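Side-chain contacts in aldehyde dehydrogenase (Listeria monocytogenes, PDB 3K9D), which probably oxidises aldehyde or oxo groups of its substrates, with NAD or NADP as the electron acceptor: residues I250-Q255 with L418-G423; I72-A77 with T124-T129; R396-T401 with T412-A417; I195-G200 with K205-S210. All coordinates share one frame; numbering follows the deposited sequence.

Along the chain contact 2 comes first and contact 4 second; contact 1 then closes a long loop in which contact 3 is nested. Contact 2 packs two helices, and contact 4 a helix on a strand, in the domain of the mixed sheet, with centres about 20 Å apart, while contact 3 builds on strand 396-399, the last strand of the parallel sheet within this chain. Residues 412-423 tie these regions together. Arg396 of contact 3 bonds to Gly421 of contact 1, and Thr198, Lys128 and Thr419 link contacts 4, 2 and 1 through polar side chains. The set runs from the core between the sheets to the dimer interface: contacts 3 and 4, centres about 24 Å apart, each reach the second subunit.

Contact 1 (I250-Q255 with L418-G423); sequences ICASEQ and LTLGCG
Ala252 and Leu420 mark the closest approach of two irregular backbones, their CA atoms 8.4 Å apart. Residues 250-253 form a type I beta turn in the loop that leads into strand 256-260 of the parallel sheet. Residues 418-423 are an irregular piece, extended at Thr419 to Gly421, of the loop ahead of strand 440-447, which belongs to the mixed sheet. The contact thus lies where loops leading to the two sheets of the aldehyde dehydrogenase fold meet.

At this spacing only side chains can bridge the gap, and one methyl makes both of the close contacts. Leu420 CD1 reaches the apex of the turn, where it lies 3.9 Å from Ala252 CB and 4.0 Å from Cys251 SG. With CG anti to its carbonyl carbon (chi1 -51°), Leu420 extends its branched end across to the turn. Cys251 holds SG between its own backbone N and carbonyl carbon, chi1 53°, and presents the polarisable sulfur to the leucine methyl. Leucine suits its place because it is long enough to span the gap, and alanine because its small CB lets the methyl settle against the turn. His373 packs on both Cys251 and Leu420, while Thr374 of strand 374-378 touches Ala252.

The turn is fastened from within. Ser253 N bonds weakly to Ile250 O, and Ser253 OG donates to Ile250 O over 2.8 Å, nearly along the C=O axis at 169°.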
loop_
_atom_site.group_PDB
_atom_site.type_symbol
_atom_site.label_atom_id
_atom_site.label_comp_id
_atom_site.label_asym_id
_atom_site.label_seq_id
_atom_site.Cartn_x
_atom_site.Cartn_y
_atom_site.Cartn_z
ATOM N N ILE A 250 12.000 10.143 -19.562
ATOM C CA ILE A 250 11.975 9.235 -18.424
ATOM C C ILE A 250 12.262 10.026 -17.144
ATOM O O ILE A 250 13.193 10.830 -17.108
ATOM C CB ILE A 250 12.959 8.045 -18.658
ATOM C CG1 ILE A 250 12.467 7.189 -19.845
ATOM C CG2 ILE A 250 13.108 7.162 -17.404
ATOM C CD1 ILE A 250 13.419 6.091 -20.265
ATOM N N CYS A 251 11.452 9.797 -16.102
ATOM C CA CYS A 251 11.504 10.541 -14.822
ATOM C C CYS A 251 12.719 10.266 -13.930
ATOM O O CYS A 251 13.048 11.077 -13.060
ATOM C CB CYS A 251 10.242 10.233 -14.014
ATOM S SG CYS A 251 9.994 8.456 -13.827
ATOM N N ALA A 252 13.377 9.124 -14.132
ATOM C CA ALA A 252 14.582 8.777 -13.377
ATOM C C ALA A 252 15.881 9.406 -13.962
ATOM O O ALA A 252 16.965 9.285 -13.380
ATOM C CB ALA A 252 14.705 7.273 -13.246
ATOM N N SER A 253 15.745 10.123 -15.071
ATOM C CA SER A 253 16.859 10.866 -15.665
ATOM C C SER A 253 17.229 12.089 -14.815
ATOM O O SER A 253 16.398 12.616 -14.053
ATOM C CB SER A 253 16.548 11.245 -17.119
ATOM O OG SER A 253 15.557 12.247 -17.211
ATOM N N GLU A 254 18.488 12.499 -14.938
ATOM C CA GLU A 254 19.127 13.567 -14.165
ATOM C C GLU A 254 18.478 14.921 -14.420
ATOM O O GLU A 254 18.015 15.176 -15.517
ATOM C CB GLU A 254 20.616 13.664 -14.558
ATOM C CG GLU A 254 21.455 12.400 -14.361
ATOM C CD GLU A 254 21.306 11.315 -15.442
ATOM O OE1 GLU A 254 20.529 11.477 -16.400
ATOM O OE2 GLU A 254 21.983 10.276 -15.315
ATOM N N GLN A 255 18.462 15.801 -13.418
ATOM C CA GLN A 255 17.920 17.146 -13.601
ATOM C C GLN A 255 18.933 18.247 -13.262
ATOM O O GLN A 255 18.810 19.405 -13.687
ATOM C CB GLN A 255 16.616 17.309 -12.808
ATOM C CG GLN A 255 15.461 16.493 -13.374
ATOM C CD GLN A 255 15.021 16.990 -14.743
ATOM O OE1 GLN A 255 15.144 18.174 -15.045
ATOM N NE2 GLN A 255 14.498 16.084 -15.578
ATOM N N LEU A 418 8.393 0.542 -15.160
ATOM C CA LEU A 418 8.141 1.886 -15.635
ATOM C C LEU A 418 7.196 2.642 -14.704
ATOM O O LEU A 418 6.856 3.797 -14.964
ATOM C CB LEU A 418 7.652 1.854 -17.091
ATOM C CG LEU A 418 8.736 1.394 -18.080
ATOM C CD1 LEU A 418 8.103 0.892 -19.365
ATOM C CD2 LEU A 418 9.758 2.473 -18.376
ATOM N N THR A 419 6.792 1.980 -13.614
ATOM C CA THR A 419 6.124 2.641 -12.477
ATOM C C THR A 419 7.050 2.611 -11.263
ATOM O O THR A 419 7.272 1.573 -10.642
ATOM C CB THR A 419 4.717 2.047 -12.190
ATOM O OG1 THR A 419 3.873 2.324 -13.307
ATOM C CG2 THR A 419 4.072 2.665 -10.929
ATOM N N LEU A 420 7.604 3.779 -10.967
ATOM C CA LEU A 420 8.629 3.931 -9.970
ATOM C C LEU A 420 7.996 4.639 -8.778
ATOM O O LEU A 420 7.735 5.841 -8.832
ATOM C CB LEU A 420 9.809 4.734 -10.567
ATOM C CG LEU A 420 10.369 4.255 -11.927
ATOM C CD1 LEU A 420 11.605 5.051 -12.360
ATOM C CD2 LEU A 420 10.725 2.792 -11.906
ATOM N N GLY A 421 7.701 3.886 -7.719
ATOM C CA GLY A 421 7.031 4.469 -6.556
ATOM C C GLY A 421 7.945 5.432 -5.825
ATOM O O GLY A 421 9.155 5.206 -5.776
ATOM N N CYS A 422 7.375 6.516 -5.291
ATOM C CA CYS A 422 8.148 7.494 -4.525
ATOM C C CYS A 422 8.066 7.272 -3.012
ATOM O O CYS A 422 8.753 7.957 -2.236
ATOM C CB CYS A 422 7.765 8.934 -4.889
ATOM S SG CYS A 422 6.012 9.356 -4.772
ATOM N N GLY A 423 7.234 6.315 -2.588
ATOM C CA GLY A 423 7.086 6.053 -1.168
ATOM C C GLY A 423 6.388 7.159 -0.420
ATOM O O GLY A 423 5.865 8.108 -1.022
#

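Contact 2 (I72-A77 with T124-T129); sequences IKNVFA and TVIYKT
Helices 67-85 and 121-134 lie side by side in the domain of the mixed sheet, and Ala77 meets Ile126 and Tyr127 where they press together. The short axes run parallel, 2° apart in direction, with a closest approach of 8.6 Å. Alanine makes this spacing possible: the CA atoms of Ala77 and Tyr127 are 4.8 Å apart. Ala77 CB sits against both neighbours, 4.0 Å from Ile126 CG2 and 4.1 Å from Tyr127 CB.

Isoleucine suits its place because it is forked: with CG1 beside the backbone N (chi1 -73°) and CG2 anti to it, the branches of Ile126 spread to Asn74 and to Ala77. CG2 lies 3.4 Å from Ala77 O, a buried carbonyl oxygen with no hydrogen-bonding partner in the model. The other branch sends CD1 to Asn74 OD1 at 3.9 Å, the two side chains crossing at about a right angle. That amide has polar partners of its own: OD1 bonds to Thr122 OG1 and ND2 to Arg51 O.

Helix 121-134 is the connection of a beta-alpha-beta crossover, following strand 102-116 and leading to the parallel strand 138-143. Its Val125 and Thr129 pack on Phe141 of that second strand. From CB onward Tyr127 departs from Ala77, and its hydroxyl bonds to Ile434 O.

Thr129 OG1 donates to Val125 O over 2.8 Å from above the carbonyl plane, while Thr129 N reaches the same oxygen from the opposite face.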
loop_
_atom_site.group_PDB
_atom_site.type_symbol
_atom_site.label_atom_id
_atom_site.label_comp_id
_atom_site.label_asym_id
_atom_site.label_seq_id
_atom_site.Cartn_x
_atom_site.Cartn_y
_atom_site.Cartn_z
ATOM N N ILE A 72 13.727 0.874 -27.967
ATOM C CA ILE A 72 14.419 0.332 -26.783
ATOM C C ILE A 72 13.487 0.238 -25.546
ATOM O O ILE A 72 13.517 -0.755 -24.809
ATOM C CB ILE A 72 15.707 1.163 -26.472
ATOM C CG1 ILE A 72 16.735 1.013 -27.608
ATOM C CG2 ILE A 72 16.359 0.747 -25.151
ATOM C CD1 ILE A 72 17.725 2.160 -27.676
ATOM N N LYS A 73 12.637 1.247 -25.363
ATOM C CA LYS A 73 11.689 1.276 -24.230
ATOM C C LYS A 73 10.640 0.200 -24.396
ATOM O O LYS A 73 10.188 -0.402 -23.419
ATOM C CB LYS A 73 11.011 2.632 -24.136
ATOM C CG LYS A 73 11.928 3.746 -23.688
ATOM C CD LYS A 73 11.359 5.096 -24.066
ATOM C CE LYS A 73 10.202 5.465 -23.183
ATOM N NZ LYS A 73 9.717 6.842 -23.443
ATOM N N ASN A 74 10.264 -0.034 -25.646
ATOM C CA ASN A 74 9.338 -1.103 -25.984
ATOM C C ASN A 74 9.951 -2.472 -25.793
ATOM O O ASN A 74 9.265 -3.385 -25.324
ATOM C CB ASN A 74 8.774 -0.907 -27.384
ATOM C CG ASN A 74 7.595 0.038 -27.400
ATOM O OD1 ASN A 74 7.026 0.345 -26.363
ATOM N ND2 ASN A 74 7.199 0.483 -28.587
ATOM N N VAL A 75 11.251 -2.592 -26.110
ATOM C CA VAL A 75 12.061 -3.794 -25.834
ATOM C C VAL A 75 12.194 -4.058 -24.331
ATOM O O VAL A 75 12.068 -5.203 -23.876
ATOM C CB VAL A 75 13.495 -3.701 -26.495
ATOM C CG1 VAL A 75 14.434 -4.800 -26.003
ATOM C CG2 VAL A 75 13.393 -3.776 -27.999
ATOM N N PHE A 76 12.489 -3.000 -23.585
ATOM C CA PHE A 76 12.623 -3.075 -22.139
ATOM C C PHE A 76 11.314 -3.559 -21.507
ATOM O O PHE A 76 11.311 -4.556 -20.802
ATOM C CB PHE A 76 13.063 -1.725 -21.548
ATOM C CG PHE A 76 13.035 -1.691 -20.053
ATOM C CD1 PHE A 76 14.043 -2.297 -19.317
ATOM C CD2 PHE A 76 11.997 -1.051 -19.378
ATOM C CE1 PHE A 76 14.006 -2.290 -17.933
ATOM C CE2 PHE A 76 11.959 -1.031 -17.999
ATOM C CZ PHE A 76 12.959 -1.654 -17.274
ATOM N N ALA A 77 10.216 -2.861 -21.806
ATOM C CA ALA A 77 8.874 -3.193 -21.315
ATOM C C ALA A 77 8.390 -4.608 -21.637
ATOM O O ALA A 77 7.604 -5.182 -20.878
ATOM C CB ALA A 77 7.897 -2.219 -21.853
ATOM N N THR A 124 4.677 1.673 -21.278
ATOM C CA THR A 124 3.981 1.565 -19.987
ATOM C C THR A 124 2.806 0.569 -20.057
ATOM O O THR A 124 2.624 -0.243 -19.137
ATOM C CB THR A 124 3.531 2.955 -19.431
ATOM O OG1 THR A 124 4.660 3.841 -19.358
ATOM C CG2 THR A 124 2.943 2.827 -18.039
ATOM N N VAL A 125 2.034 0.622 -21.144
ATOM C CA VAL A 125 0.946 -0.341 -21.366
ATOM C C VAL A 125 1.454 -1.779 -21.362
ATOM O O VAL A 125 0.914 -2.627 -20.649
ATOM C CB VAL A 125 0.158 -0.062 -22.669
ATOM C CG1 VAL A 125 -0.793 -1.231 -23.007
ATOM C CG2 VAL A 125 -0.636 1.219 -22.552
ATOM N N ILE A 126 2.503 -2.043 -22.132
ATOM C CA ILE A 126 3.052 -3.403 -22.258
ATOM C C ILE A 126 3.434 -3.924 -20.885
ATOM O O ILE A 126 3.028 -5.011 -20.502
ATOM C CB ILE A 126 4.258 -3.459 -23.246
ATOM C CG1 ILE A 126 3.763 -3.321 -24.682
ATOM C CG2 ILE A 126 5.033 -4.768 -23.102
ATOM C CD1 ILE A 126 4.846 -2.878 -25.709
ATOM N N TYR A 127 4.202 -3.117 -20.159
ATOM C CA TYR A 127 4.735 -3.452 -18.847
ATOM C C TYR A 127 3.645 -3.681 -17.789
ATOM O O TYR A 127 3.700 -4.671 -17.097
ATOM C CB TYR A 127 5.740 -2.370 -18.406
ATOM C CG TYR A 127 5.752 -2.068 -16.927
ATOM C CD1 TYR A 127 6.403 -2.913 -16.022
ATOM C CD2 TYR A 127 5.122 -0.921 -16.428
ATOM C CE1 TYR A 127 6.402 -2.629 -14.637
ATOM C CE2 TYR A 127 5.118 -0.635 -15.054
ATOM C CZ TYR A 127 5.762 -1.484 -14.174
ATOM O OH TYR A 127 5.753 -1.186 -12.824
ATOM N N LYS A 128 2.672 -2.773 -17.698
ATOM C CA LYS A 128 1.574 -2.874 -16.714
ATOM C C LYS A 128 0.698 -4.090 -16.974
ATOM O O LYS A 128 0.267 -4.747 -16.034
ATOM C CB LYS A 128 0.697 -1.617 -16.707
ATOM C CG LYS A 128 1.367 -0.383 -16.139
ATOM C CD LYS A 128 0.352 0.728 -15.840
ATOM C CE LYS A 128 1.026 1.854 -15.028
ATOM N NZ LYS A 128 0.253 3.119 -14.963
ATOM N N THR A 129 0.450 -4.371 -18.254
ATOM C CA THR A 129 -0.348 -5.508 -18.673
ATOM C C THR A 129 0.325 -6.786 -18.195
ATOM O O THR A 129 -0.291 -7.586 -17.493
ATOM C CB THR A 129 -0.532 -5.536 -20.193
ATOM O OG1 THR A 129 -1.280 -4.395 -20.607
ATOM C CG2 THR A 129 -1.294 -6.799 -20.629
#

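Contact 3 (R396-T401 with T412-A417); sequences RLLVNT and TNLVPA
Arg396 opens strand 396-399 with its aliphatic base against Leu414: Arg396 CB lies 4.0 Å from Leu414 CD1. Beyond that contact the arginine chain bends at chi3 (54°) and carries its guanidinium group off to Asn433 OD1 through NH2 and to Gly421 O through NH1. Arginine thus serves two surroundings, apolar at CB and polar at its end. Two residues on, Leu398 meets the same methyl, its CD2 4.0 Å from Leu414 CD1, the two leucines crossing obliquely. Leu414 CD1 thereby touches both Arg396 and Leu398. Beyond the bend at Asn400, Thr401 turns CG2 to Thr412 CG2 at 3.8 Å, the side chains at about a right angle. Each threonine offers a methyl to the contact while its hydroxyl bonds elsewhere, Thr401 OG1 to Thr411 OG1 and Thr412 OG1 to Gly406 O of helix 403-407.

Strand 396-399 is the last of the parallel sheet within its own chain. Strand 374-378 lies beside it on the inner side, a parallel strand of the second subunit continues the sheet across the interface, and helix 382-391 packs on Leu397 and Val399.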
loop_
_atom_site.group_PDB
_atom_site.type_symbol
_atom_site.label_atom_id
_atom_site.label_comp_id
_atom_site.label_asym_id
_atom_site.label_seq_id
_atom_site.Cartn_x
_atom_site.Cartn_y
_atom_site.Cartn_z
ATOM N N ARG A 396 15.256 5.314 -4.854
ATOM C CA ARG A 396 16.258 4.645 -5.675
ATOM C C ARG A 396 17.480 5.544 -5.785
ATOM O O ARG A 396 17.396 6.667 -6.259
ATOM C CB ARG A 396 15.691 4.218 -7.056
ATOM C CG ARG A 396 15.041 5.337 -7.860
ATOM C CD ARG A 396 14.095 4.872 -8.968
ATOM N NE ARG A 396 13.040 3.973 -8.514
ATOM C CZ ARG A 396 11.985 4.294 -7.758
ATOM N NH1 ARG A 396 11.790 5.523 -7.318
ATOM N NH2 ARG A 396 11.106 3.349 -7.436
ATOM N N LEU A 397 18.615 5.056 -5.306
ATOM C CA LEU A 397 19.854 5.810 -5.426
ATOM C C LEU A 397 20.823 5.097 -6.356
ATOM O O LEU A 397 21.283 3.994 -6.098
ATOM C CB LEU A 397 20.486 6.070 -4.063
ATOM C CG LEU A 397 21.280 7.370 -3.912
ATOM C CD1 LEU A 397 21.365 7.701 -2.447
ATOM C CD2 LEU A 397 22.662 7.275 -4.499
ATOM N N LEU A 398 21.144 5.759 -7.453
ATOM C CA LEU A 398 21.900 5.104 -8.505
ATOM C C LEU A 398 23.385 5.410 -8.420
ATOM O O LEU A 398 23.774 6.550 -8.226
ATOM C CB LEU A 398 21.312 5.463 -9.858
ATOM C CG LEU A 398 19.805 5.221 -9.895
ATOM C CD1 LEU A 398 19.260 5.770 -11.169
ATOM C CD2 LEU A 398 19.425 3.740 -9.709
ATOM N N VAL A 399 24.200 4.358 -8.520
ATOM C CA VAL A 399 25.641 4.495 -8.448
ATOM C C VAL A 399 26.272 4.088 -9.784
ATOM O O VAL A 399 26.052 2.970 -10.269
ATOM C CB VAL A 399 26.249 3.684 -7.272
ATOM C CG1 VAL A 399 27.745 3.955 -7.145
ATOM C CG2 VAL A 399 25.535 4.017 -5.939
ATOM N N ASN A 400 27.036 5.016 -10.360
ATOM C CA ASN A 400 27.856 4.784 -11.569
ATOM C C ASN A 400 27.063 4.218 -12.750
ATOM O O ASN A 400 27.430 3.198 -13.333
ATOM C CB ASN A 400 29.074 3.900 -11.242
ATOM C CG ASN A 400 30.037 4.562 -10.276
ATOM O OD1 ASN A 400 30.150 5.775 -10.227
ATOM N ND2 ASN A 400 30.761 3.765 -9.536
ATOM N N THR A 401 25.973 4.892 -13.092
ATOM C CA THR A 401 25.051 4.375 -14.093
ATOM C C THR A 401 24.283 5.577 -14.628
ATOM O O THR A 401 24.216 6.599 -13.941
ATOM C CB THR A 401 24.116 3.233 -13.495
ATOM O OG1 THR A 401 23.619 2.379 -14.545
ATOM C CG2 THR A 401 22.966 3.782 -12.655
ATOM N N THR A 412 20.677 -1.310 -14.220
ATOM C CA THR A 412 20.909 -1.825 -12.855
ATOM C C THR A 412 20.157 -3.126 -12.570
ATOM O O THR A 412 19.296 -3.550 -13.340
ATOM C CB THR A 412 20.522 -0.805 -11.754
ATOM O OG1 THR A 412 19.134 -0.438 -11.867
ATOM C CG2 THR A 412 21.419 0.428 -11.793
ATOM N N ASN A 413 20.474 -3.790 -11.491
ATOM C CA ASN A 413 19.684 -4.891 -11.041
ATOM C C ASN A 413 18.436 -4.583 -10.201
ATOM O O ASN A 413 17.922 -5.436 -9.563
ATOM C CB ASN A 413 20.542 -5.981 -10.423
ATOM C CG ASN A 413 21.459 -6.674 -11.429
ATOM O OD1 ASN A 413 21.097 -6.940 -12.527
ATOM N ND2 ASN A 413 22.660 -6.929 -11.021
ATOM N N LEU A 414 17.963 -3.358 -10.231
ATOM C CA LEU A 414 16.660 -3.014 -9.647
ATOM C C LEU A 414 15.551 -3.746 -10.397
ATOM O O LEU A 414 15.756 -4.228 -11.525
ATOM C CB LEU A 414 16.401 -1.508 -9.704
ATOM C CG LEU A 414 17.235 -0.529 -8.874
ATOM C CD1 LEU A 414 16.725 0.887 -9.073
ATOM C CD2 LEU A 414 17.229 -0.888 -7.375
ATOM N N VAL A 415 14.379 -3.845 -9.775
ATOM C CA VAL A 415 13.240 -4.460 -10.444
ATOM C C VAL A 415 12.925 -3.661 -11.721
ATOM O O VAL A 415 12.772 -2.443 -11.656
ATOM C CB VAL A 415 12.011 -4.615 -9.497
ATOM C CG1 VAL A 415 10.776 -5.035 -10.280
ATOM C CG2 VAL A 415 12.301 -5.657 -8.401
ATOM N N PRO A 416 12.886 -4.346 -12.888
ATOM C CA PRO A 416 12.566 -3.671 -14.149
ATOM C C PRO A 416 11.126 -3.166 -14.156
ATOM O O PRO A 416 10.189 -3.973 -14.078
ATOM C CB PRO A 416 12.754 -4.765 -15.212
ATOM C CG PRO A 416 13.432 -5.878 -14.539
ATOM C CD PRO A 416 13.138 -5.786 -13.086
ATOM N N ALA A 417 10.965 -1.845 -14.259
ATOM C CA ALA A 417 9.661 -1.207 -14.120
ATOM C C ALA A 417 9.596 0.175 -14.737
ATOM O O ALA A 417 10.590 0.909 -14.792
ATOM C CB ALA A 417 9.244 -1.132 -12.633
#

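Contact 4 (I195-G200 with K205-S210); sequences ILATGG and KAAYSS
Ile195 and Ala197 of strand 192-197 both aim their CB atoms at helix 201-207, and Ala207 answers from the helix; Leu196 between them points away. The methyls of the two alanines face each other, Ala197 CB 3.8 Å from Ala207 CB. Such small side chains let helix and strand approach to 6.6 Å between the CA atoms of these residues.

Ile195 reaches alongside this pair with two branches. Its CG2 lies 4.1 Å from Ala207 CB, while the longer arm runs on past the helix end. There CD1 comes 3.3 Å from Ser210 OG, a close approach, and 3.8 Å from Ala207 O. Beta-branched isoleucine fits a strand and covers both the helix and the type I turn, Ala207 to Ser210, that follows it.

These are the first two elements of a beta-alpha-beta unit completed by strand 214-216, with Gly200 as N-cap of the helix. Beyond the helix, Tyr208 makes backbone hydrogen bonds to the second subunit.

Ser210 holds OG between its backbone N and carbonyl carbon (chi1 66°), which points the hydroxyl back to the turn. Ser210 OG donates to Ala207 O over 2.7 Å, tilted 26° from the carbonyl plane, and accepts from Thr212 N. With a partner in each role, the hydroxyl can lie under the Ile195 methyl without being left unbonded; strand and helix meet through van der Waals packing.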
loop_
_atom_site.group_PDB
_atom_site.type_symbol
_atom_site.label_atom_id
_atom_site.label_comp_id
_atom_site.label_asym_id
_atom_site.label_seq_id
_atom_site.Cartn_x
_atom_site.Cartn_y
_atom_site.Cartn_z
ATOM N N ILE A 195 -5.298 1.315 -8.181
ATOM C CA ILE A 195 -4.893 2.259 -9.216
ATOM C C ILE A 195 -3.377 2.272 -9.325
ATOM O O ILE A 195 -2.689 2.514 -8.329
ATOM C CB ILE A 195 -5.404 3.709 -8.936
ATOM C CG1 ILE A 195 -6.913 3.711 -8.714
ATOM C CG2 ILE A 195 -5.021 4.664 -10.094
ATOM C CD1 ILE A 195 -7.403 4.844 -7.879
ATOM N N LEU A 196 -2.867 1.999 -10.533
ATOM C CA LEU A 196 -1.483 2.341 -10.884
ATOM C C LEU A 196 -1.460 3.740 -11.485
ATOM O O LEU A 196 -1.859 3.961 -12.633
ATOM C CB LEU A 196 -0.861 1.330 -11.837
ATOM C CG LEU A 196 -0.717 -0.096 -11.303
ATOM C CD1 LEU A 196 -0.237 -1.065 -12.385
ATOM C CD2 LEU A 196 0.218 -0.089 -10.127
ATOM N N ALA A 197 -0.999 4.678 -10.676
ATOM C CA ALA A 197 -1.161 6.093 -10.951
ATOM C C ALA A 197 0.140 6.662 -11.504
ATOM O O ALA A 197 0.943 7.221 -10.764
ATOM C CB ALA A 197 -1.576 6.823 -9.673
ATOM N N THR A 198 0.343 6.494 -12.807
ATOM C CA THR A 198 1.515 7.051 -13.490
ATOM C C THR A 198 1.126 8.342 -14.225
ATOM O O THR A 198 0.343 8.326 -15.184
ATOM C CB THR A 198 2.151 6.028 -14.457
ATOM O OG1 THR A 198 2.342 4.782 -13.774
ATOM C CG2 THR A 198 3.501 6.524 -14.971
ATOM N N GLY A 199 1.647 9.463 -13.738
ATOM C CA GLY A 199 1.375 10.769 -14.331
ATOM C C GLY A 199 1.704 11.909 -13.387
ATOM O O GLY A 199 2.451 11.728 -12.428
ATOM N N GLY A 200 1.130 13.079 -13.664
ATOM C CA GLY A 200 1.398 14.316 -12.912
ATOM C C GLY A 200 0.918 14.345 -11.469
ATOM O O GLY A 200 0.161 13.468 -11.044
ATOM N N LYS A 205 -2.460 12.720 -6.707
ATOM C CA LYS A 205 -3.236 13.209 -5.568
ATOM C C LYS A 205 -4.718 12.902 -5.757
ATOM O O LYS A 205 -5.424 12.672 -4.769
ATOM C CB LYS A 205 -2.997 14.699 -5.297
ATOM C CG LYS A 205 -3.416 15.135 -3.880
ATOM C CD LYS A 205 -3.004 16.566 -3.545
ATOM C CE LYS A 205 -1.547 16.651 -3.078
ATOM N NZ LYS A 205 -1.307 17.840 -2.200
ATOM N N ALA A 206 -5.170 12.848 -7.021
ATOM C CA ALA A 206 -6.541 12.441 -7.357
ATOM C C ALA A 206 -6.792 10.974 -7.038
ATOM O O ALA A 206 -7.883 10.617 -6.590
ATOM C CB ALA A 206 -6.867 12.719 -8.835
ATOM N N ALA A 207 -5.779 10.143 -7.281
ATOM C CA ALA A 207 -5.851 8.699 -7.061
ATOM C C ALA A 207 -5.955 8.367 -5.571
ATOM O O ALA A 207 -6.690 7.458 -5.173
ATOM C CB ALA A 207 -4.641 8.012 -7.675
ATOM N N TYR A 208 -5.227 9.113 -4.746
ATOM C CA TYR A 208 -5.292 8.900 -3.301
ATOM C C TYR A 208 -6.503 9.554 -2.638
ATOM O O TYR A 208 -6.732 9.384 -1.431
ATOM C CB TYR A 208 -3.983 9.313 -2.621
ATOM C CG TYR A 208 -2.900 8.280 -2.788
ATOM C CD1 TYR A 208 -2.894 7.111 -2.019
ATOM C CD2 TYR A 208 -1.889 8.460 -3.735
ATOM C CE1 TYR A 208 -1.887 6.148 -2.182
ATOM C CE2 TYR A 208 -0.889 7.513 -3.914
ATOM C CZ TYR A 208 -0.888 6.366 -3.138
ATOM O OH TYR A 208 0.112 5.440 -3.337
ATOM N N SER A 209 -7.289 10.275 -3.439
ATOM C CA SER A 209 -8.537 10.877 -2.989
ATOM C C SER A 209 -9.780 10.166 -3.548
ATOM O O SER A 209 -10.905 10.602 -3.309
ATOM C CB SER A 209 -8.555 12.356 -3.366
ATOM O OG SER A 209 -7.377 12.990 -2.889
ATOM N N SER A 210 -9.560 9.062 -4.257
ATOM C CA SER A 210 -10.604 8.347 -5.008
ATOM C C SER A 210 -11.490 7.399 -4.181
ATOM O O SER A 210 -12.596 7.026 -4.619
ATOM C CB SER A 210 -9.954 7.544 -6.134
ATOM O OG SER A 210 -9.134 6.508 -5.612
#